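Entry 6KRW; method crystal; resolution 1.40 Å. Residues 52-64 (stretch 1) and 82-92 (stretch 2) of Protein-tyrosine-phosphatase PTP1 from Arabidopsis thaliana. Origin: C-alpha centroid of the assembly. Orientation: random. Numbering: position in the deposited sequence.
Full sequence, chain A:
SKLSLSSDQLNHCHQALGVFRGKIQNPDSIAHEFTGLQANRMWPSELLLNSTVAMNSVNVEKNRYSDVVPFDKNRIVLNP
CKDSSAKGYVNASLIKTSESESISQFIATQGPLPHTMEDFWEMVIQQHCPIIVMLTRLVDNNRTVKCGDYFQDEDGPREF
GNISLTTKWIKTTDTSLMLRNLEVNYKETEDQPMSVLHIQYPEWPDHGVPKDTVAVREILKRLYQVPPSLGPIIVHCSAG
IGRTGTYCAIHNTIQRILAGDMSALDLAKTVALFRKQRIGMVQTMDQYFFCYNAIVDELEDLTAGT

Stretch 1, residues 52-64: TVAMNSVNVEKNR
Stretch 2 82-92: KDSSAKGYVNA

Stretch 1 begins as a weakly bonded helix near 52-55 and continues in loops and turns; it packs on stretch 2, where a 3-10 segment (84-86) leads into a type I' turn from Ala 86 to Tyr 89, with positive phi at Lys 87 (55/37) and Gly 88 (72/24), the latter favouring glycine. Val 58 lies beside Ala 86 (CA-CA 6.2 Å) and Asn 63 beside Asn 91 (CA-CA 6.3 Å), so both advance in the same sense. Val 53 (t) points toward stretch 2, its CG1 3.9 Å from Tyr 89 CD1; Ala 54 CB, small enough to sit close, lies 3.5 Å from Tyr 89 CE1. Buried Asn 59 (m, chi2 -35°) joins the two stretches: its ND2 donates to Ala 86 O (3.2 Å) and to Val 53 O (3.0 Å), while its OD1 accepts from Lys 62 NZ (2.8 Å). Lys 62 (m, then extended ttt) runs past the Tyr 89 ring edge, CD to CD2 4.1 Å; one water links its NZ to Tyr 89 O, another to Asp 83 OD2, and a third joins Lys 62 O to Asn 91 N. Asn 63 (m, chi2 -42°) uses both amide ends: OD1 accepts from Tyr 89 OH (2.6 Å) and Asn 91 (t) ND2 (2.9 Å), and ND2 donates to Ala 54 O (3.0 Å). Tyr 89 (t, chi2 72°) is the most covered residue. Together 564 Å² is buried.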

ATOM      1  N   THR A  52      -4.586 -21.343   2.556  1.00 19.52           N
ATOM      2  CA  THR A  52      -4.250 -22.644   1.943  1.00 19.03           C
ATOM      3  C   THR A  52      -3.673 -22.471   0.538  1.00 18.24           C
ATOM      4  O   THR A  52      -2.798 -23.259   0.155  1.00 22.68           O
ATOM      5  CB  THR A  52      -5.471 -23.572   1.925  1.00 20.29           C
ATOM      6  OG1 THR A  52      -6.496 -23.052   1.088  1.00 19.79           O
ATOM      7  CG2 THR A  52      -6.038 -23.741   3.315  1.00 19.81           C
ATOM      8  N   VAL A  53      -4.177 -21.525  -0.241  1.00 18.42           N
ATOM      9  CA  VAL A  53      -3.705 -21.430  -1.646  1.00 19.31           C
ATOM     10  C   VAL A  53      -2.241 -20.949  -1.639  1.00 20.86           C
ATOM     11  O   VAL A  53      -1.436 -21.513  -2.378  1.00 23.21           O
ATOM     12  CB  VAL A  53      -4.619 -20.528  -2.493  1.00 17.67           C
ATOM     13  CG1 VAL A  53      -4.083 -20.405  -3.905  1.00 19.42           C
ATOM     14  CG2 VAL A  53      -6.023 -21.101  -2.499  1.00 18.28           C
ATOM     15  N   ALA A  54      -1.940 -19.961  -0.809  1.00 19.64           N
ATOM     16  CA  ALA A  54      -0.570 -19.414  -0.695  1.00 21.78           C
ATOM     17  C   ALA A  54       0.403 -20.497  -0.238  1.00 26.83           C
ATOM     18  O   ALA A  54       1.610 -20.398  -0.619  1.00 28.34           O
ATOM     19  CB  ALA A  54      -0.544 -18.253   0.272  1.00 20.93           C
ATOM     20  N   MET A  55      -0.059 -21.414   0.617  1.00 26.55           N
ATOM     21  CA  MET A  55       0.817 -22.437   1.254  1.00 34.27           C
ATOM     22  C   MET A  55       0.896 -23.690   0.363  1.00 41.89           C
ATOM     23  O   MET A  55       1.659 -24.579   0.706  1.00 41.09           O
ATOM     24  CB  MET A  55       0.341 -22.805   2.668  1.00 42.86           C
ATOM     25  CG  MET A  55       0.391 -21.658   3.676  1.00 42.48           C
ATOM     26  SD  MET A  55       2.002 -20.901   3.812  1.00 49.06           S
ATOM     27  CE  MET A  55       1.665 -19.556   4.934  1.00 52.93           C
ATOM     28  N   ASN A  56       0.170 -23.719  -0.760  1.00 33.80           N
ATOM     29  CA  ASN A  56       0.186 -24.843  -1.730  1.00 39.56           C
ATOM     30  C   ASN A  56       1.607 -25.078  -2.226  1.00 38.85           C
ATOM     31  O   ASN A  56       2.285 -24.075  -2.515  1.00 35.77           O
ATOM     32  CB  ASN A  56      -0.626 -24.512  -2.984  1.00 52.73           C
ATOM     33  CG  ASN A  56      -1.846 -25.370  -3.133  1.00 66.96           C
ATOM     34  OD1 ASN A  56      -1.876 -26.473  -2.605  1.00 81.16           O
ATOM     35  ND2 ASN A  56      -2.834 -24.871  -3.859  1.00 62.44           N
ATOM     36  N   SER A  57       1.953 -26.332  -2.496  1.00 44.35           N
ATOM     37  CA  SER A  57       3.300 -26.680  -3.019  1.00 44.89           C
ATOM     38  C   SER A  57       3.531 -25.999  -4.376  1.00 46.95           C
ATOM     39  O   SER A  57       4.664 -25.555  -4.631  1.00 46.77           O
ATOM     40  CB  SER A  57       3.472 -28.170  -3.107  1.00 55.36           C
ATOM     41  OG  SER A  57       2.628 -28.690  -4.122  1.00 58.07           O
ATOM     42  N   VAL A  58       2.490 -25.851  -5.198  1.00 44.33           N
ATOM     43  CA  VAL A  58       2.638 -25.185  -6.524  1.00 41.71           C
ATOM     44  C   VAL A  58       2.912 -23.673  -6.371  1.00 35.68           C
ATOM     45  O   VAL A  58       3.402 -23.078  -7.329  1.00 37.82           O
ATOM     46  CB  VAL A  58       1.406 -25.436  -7.399  1.00 55.96           C
ATOM     47  CG1 VAL A  58       1.703 -25.046  -8.832  1.00 71.40           C
ATOM     48  CG2 VAL A  58       0.958 -26.896  -7.323  1.00 54.59           C
ATOM     49  N   ASN A  59       2.567 -23.060  -5.241  1.00 38.08           N
ATOM     50  CA  ASN A  59       2.629 -21.579  -5.085  1.00 30.14           C
ATOM     51  C   ASN A  59       3.740 -21.139  -4.126  1.00 28.51           C
ATOM     52  O   ASN A  59       4.014 -19.938  -4.091  1.00 29.36           O
ATOM     53  CB  ASN A  59       1.290 -21.026  -4.624  1.00 26.52           C
ATOM     54  CG  ASN A  59       0.260 -21.114  -5.721  1.00 27.38           C
ATOM     55  OD1 ASN A  59       0.575 -20.959  -6.892  1.00 28.68           O
ATOM     56  ND2 ASN A  59      -0.983 -21.409  -5.342  1.00 24.71           N
ATOM     57  N   VAL A  60       4.378 -22.048  -3.397  1.00 35.99           N
ATOM     58  CA  VAL A  60       5.294 -21.605  -2.300  1.00 43.05           C
ATOM     59  C   VAL A  60       6.427 -20.736  -2.861  1.00 37.57           C
ATOM     60  O   VAL A  60       6.778 -19.758  -2.199  1.00 39.87           O
ATOM     61  CB  VAL A  60       5.825 -22.792  -1.480  1.00 51.10           C
ATOM     62  CG1 VAL A  60       4.771 -23.289  -0.509  1.00 58.45           C
ATOM     63  CG2 VAL A  60       6.327 -23.924  -2.356  1.00 50.72           C
ATOM     64  N   GLU A  61       6.947 -21.060  -4.041  1.00 35.09           N
ATOM     65  CA  GLU A  61       8.073 -20.286  -4.635  1.00 40.69           C
ATOM     66  C   GLU A  61       7.600 -18.915  -5.127  1.00 35.24           C
ATOM     67  O   GLU A  61       8.408 -18.129  -5.521  1.00 37.44           O
ATOM     68  CB  GLU A  61       8.677 -21.035  -5.821  1.00 50.09           C
ATOM     69  CG  GLU A  61       9.698 -22.077  -5.437  1.00 68.14           C
ATOM     70  CD  GLU A  61      10.399 -22.689  -6.637  1.00 99.01           C
ATOM     71  OE1 GLU A  61      10.768 -23.869  -6.557  1.00128.76           O
ATOM     72  OE2 GLU A  61      10.565 -21.979  -7.653  1.00 99.52           O
ATOM     73  N   LYS A  62       6.312 -18.615  -5.073  1.00 29.38           N
ATOM     74  CA  LYS A  62       5.786 -17.303  -5.527  1.00 26.20           C
ATOM     75  C   LYS A  62       5.688 -16.344  -4.339  1.00 24.98           C
ATOM     76  O   LYS A  62       5.229 -15.208  -4.530  1.00 26.30           O
ATOM     77  CB  LYS A  62       4.419 -17.489  -6.186  1.00 26.82           C
ATOM     78  CG  LYS A  62       4.437 -18.337  -7.446  1.00 30.05           C
ATOM     79  CD  LYS A  62       3.050 -18.720  -7.916  1.00 29.03           C
ATOM     80  CE  LYS A  62       3.077 -19.663  -9.095  1.00 27.46           C
ATOM     81  NZ  LYS A  62       1.734 -20.212  -9.379  1.00 28.54           N
ATOM     82  N   ASN A  63       6.166 -16.770  -3.176  1.00 25.80           N
ATOM     83  CA  ASN A  63       6.183 -15.956  -1.944  1.00 24.98           C
ATOM     84  C   ASN A  63       7.620 -15.562  -1.622  1.00 26.61           C
ATOM     85  O   ASN A  63       8.462 -16.443  -1.477  1.00 30.33           O
ATOM     86  CB  ASN A  63       5.579 -16.731  -0.777  1.00 23.96           C
ATOM     87  CG  ASN A  63       4.147 -17.137  -1.070  1.00 23.89           C
ATOM     88  OD1 ASN A  63       3.410 -16.336  -1.609  1.00 22.53           O
ATOM     89  ND2 ASN A  63       3.777 -18.388  -0.780  1.00 27.99           N
ATOM     90  N   ARG A  64       7.840 -14.268  -1.462  1.00 25.65           N
ATOM     91  CA  ARG A  64       9.178 -13.749  -1.077  1.00 27.37           C
ATOM     92  C   ARG A  64       9.535 -14.246   0.327  1.00 26.84           C
ATOM     93  O   ARG A  64      10.707 -14.615   0.567  1.00 31.66           O
ATOM     94  CB  ARG A  64       9.154 -12.224  -1.152  1.00 29.38           C
ATOM     95  CG  ARG A  64      10.501 -11.606  -0.844  1.00 27.04           C
ATOM     96  CD  ARG A  64      10.539 -10.141  -1.175  1.00 28.98           C
ATOM     97  NE  ARG A  64      10.523  -9.902  -2.608  1.00 29.45           N
ATOM     98  CZ  ARG A  64      11.599  -9.985  -3.412  1.00 30.12           C
ATOM     99  NH1 ARG A  64      12.806 -10.302  -2.947  1.00 31.90           N
ATOM    100  NH2 ARG A  64      11.466  -9.700  -4.696  1.00 31.33           N
ATOM    101  N   LYS A  82      -2.925 -18.781 -16.299  1.00 55.63           N
ATOM    102  CA  LYS A  82      -2.383 -19.775 -17.259  1.00 66.62           C
ATOM    103  C   LYS A  82      -2.358 -21.175 -16.635  1.00 61.64           C
ATOM    104  O   LYS A  82      -2.289 -22.134 -17.402  1.00 82.60           O
ATOM    105  CB  LYS A  82      -1.008 -19.343 -17.780  1.00 84.93           C
ATOM    106  CG  LYS A  82      -0.016 -18.822 -16.748  1.00103.65           C
ATOM    107  CD  LYS A  82       1.071 -17.976 -17.385  1.00114.50           C
ATOM    108  CE  LYS A  82       2.122 -17.495 -16.407  1.00110.47           C
ATOM    109  NZ  LYS A  82       3.164 -18.521 -16.169  1.00104.54           N
ATOM    110  N   ASP A  83      -2.424 -21.295 -15.310  1.00 53.59           N
ATOM    111  CA  ASP A  83      -2.262 -22.610 -14.638  1.00 47.52           C
ATOM    112  C   ASP A  83      -3.395 -22.807 -13.631  1.00 40.92           C
ATOM    113  O   ASP A  83      -3.351 -22.187 -12.561  1.00 43.51           O
ATOM    114  CB  ASP A  83      -0.899 -22.688 -13.956  1.00 48.16           C
ATOM    115  CG  ASP A  83      -0.679 -23.967 -13.178  1.00 52.86           C
ATOM    116  OD1 ASP A  83      -1.534 -24.885 -13.288  1.00 54.80           O
ATOM    117  OD2 ASP A  83       0.342 -24.026 -12.462  1.00 54.93           O
ATOM    118  N   SER A  84      -4.361 -23.676 -13.941  1.00 42.45           N
ATOM    119  CA  SER A  84      -5.539 -23.819 -13.051  1.00 46.61           C
ATOM    120  C   SER A  84      -5.135 -24.409 -11.688  1.00 36.88           C
ATOM    121  O   SER A  84      -5.803 -24.077 -10.684  1.00 35.11           O
ATOM    122  CB  SER A  84      -6.648 -24.619 -13.712  1.00 53.10           C
ATOM    123  OG  SER A  84      -6.356 -26.001 -13.696  1.00 80.29           O
ATOM    124  N   SER A  85      -4.081 -25.224 -11.627  1.00 34.94           N
ATOM    125  CA  SER A  85      -3.617 -25.816 -10.346  1.00 39.87           C
ATOM    126  C   SER A  85      -3.144 -24.709  -9.385  1.00 36.97           C
ATOM    127  O   SER A  85      -3.202 -24.916  -8.168  1.00 36.19           O
ATOM    128  CB  SER A  85      -2.542 -26.847 -10.575  1.00 46.33           C
ATOM    129  OG  SER A  85      -1.379 -26.233 -11.106  1.00 53.58           O
ATOM    130  N   ALA A  86      -2.734 -23.551  -9.909  1.00 36.38           N
ATOM    131  CA  ALA A  86      -2.268 -22.417  -9.076  1.00 30.26           C
ATOM    132  C   ALA A  86      -3.444 -21.621  -8.480  1.00 26.72           C
ATOM    133  O   ALA A  86      -3.216 -20.804  -7.578  1.00 25.29           O
ATOM    134  CB  ALA A  86      -1.400 -21.513  -9.885  1.00 37.68           C
ATOM    135  N   LYS A  87      -4.658 -21.835  -8.976  1.00 25.08           N
ATOM    136  CA  LYS A  87      -5.862 -21.103  -8.507  1.00 22.58           C
ATOM    137  C   LYS A  87      -5.629 -19.586  -8.611  1.00 21.32           C
ATOM    138  O   LYS A  87      -6.076 -18.844  -7.732  1.00 19.96           O
ATOM    139  CB  LYS A  87      -6.253 -21.545  -7.095  1.00 23.41           C
ATOM    140  CG  LYS A  87      -6.536 -23.041  -6.941  1.00 25.56           C
ATOM    141  CD  LYS A  87      -7.019 -23.420  -5.560  1.00 32.88           C
ATOM    142  CE  LYS A  87      -7.408 -24.879  -5.445  1.00 49.36           C
ATOM    143  NZ  LYS A  87      -6.224 -25.748  -5.279  1.00 67.78           N
ATOM    144  N   GLY A  88      -4.921 -19.153  -9.663  1.00 21.57           N
ATOM    145  CA  GLY A  88      -4.813 -17.711  -9.913  1.00 21.46           C
ATOM    146  C   GLY A  88      -3.930 -16.984  -8.913  1.00 20.18           C
ATOM    147  O   GLY A  88      -4.120 -15.776  -8.733  1.00 22.19           O
ATOM    148  N   TYR A  89      -3.006 -17.688  -8.281  1.00 20.75           N
ATOM    149  CA  TYR A  89      -2.353 -17.164  -7.065  1.00 21.19           C
ATOM    150  C   TYR A  89      -1.345 -16.042  -7.385  1.00 20.99           C
ATOM    151  O   TYR A  89      -0.447 -16.189  -8.216  1.00 22.92           O
ATOM    152  CB  TYR A  89      -1.636 -18.279  -6.306  1.00 19.89           C
ATOM    153  CG  TYR A  89      -0.964 -17.738  -5.086  1.00 20.37           C
ATOM    154  CD1 TYR A  89      -1.701 -17.333  -3.994  1.00 18.88           C
ATOM    155  CD2 TYR A  89       0.411 -17.515  -5.058  1.00 21.84           C
ATOM    156  CE1 TYR A  89      -1.105 -16.767  -2.883  1.00 19.18           C
ATOM    157  CE2 TYR A  89       1.025 -16.946  -3.957  1.00 20.72           C
ATOM    158  CZ  TYR A  89       0.269 -16.550  -2.869  1.00 18.60           C
ATOM    159  OH  TYR A  89       0.814 -15.979  -1.768  1.00 20.58           O
ATOM    160  N   VAL A  90      -1.500 -14.963  -6.657  1.00 19.85           N
ATOM    161  CA  VAL A  90      -0.479 -13.905  -6.504  1.00 20.18           C
ATOM    162  C   VAL A  90      -0.457 -13.501  -5.036  1.00 20.26           C
ATOM    163  O   VAL A  90      -1.512 -13.518  -4.362  1.00 19.86           O
ATOM    164  CB  VAL A  90      -0.762 -12.753  -7.469  1.00 26.23           C
ATOM    165  CG1 VAL A  90      -2.131 -12.177  -7.327  1.00 26.05           C
ATOM    166  CG2 VAL A  90       0.280 -11.645  -7.328  1.00 30.08           C
ATOM    167  N   ASN A  91       0.712 -13.171  -4.507  1.00 20.36           N
ATOM    168  CA  ASN A  91       0.848 -12.744  -3.101  1.00 17.94           C
ATOM    169  C   ASN A  91       0.343 -11.314  -2.998  1.00 19.04           C
ATOM    170  O   ASN A  91       1.141 -10.364  -3.103  1.00 21.79           O
ATOM    171  CB  ASN A  91       2.249 -12.978  -2.581  1.00 17.83           C
ATOM    172  CG  ASN A  91       2.322 -12.814  -1.084  1.00 19.31           C
ATOM    173  OD1 ASN A  91       1.722 -11.895  -0.519  1.00 20.01           O
ATOM    174  ND2 ASN A  91       3.084 -13.688  -0.439  1.00 19.58           N
ATOM    175  N   ALA A  92      -0.959 -11.142  -2.827  1.00 17.60           N
ATOM    176  CA  ALA A  92      -1.593  -9.819  -2.899  1.00 16.88           C
ATOM    177  C   ALA A  92      -2.930  -9.903  -2.180  1.00 15.17           C
ATOM    178  O   ALA A  92      -3.633 -10.948  -2.351  1.00 16.45           O
ATOM    179  CB  ALA A  92      -1.797  -9.382  -4.327  1.00 17.87           C
TER
HETATM  180  O   HOH W   1       3.153 -13.734  -6.081  1.00 24.27           O
HETATM  181  O   HOH W   2      -0.049 -18.191 -10.062  1.00 30.98           O
HETATM  182  O   HOH W   3       1.965 -22.136 -11.499  1.00 43.04           O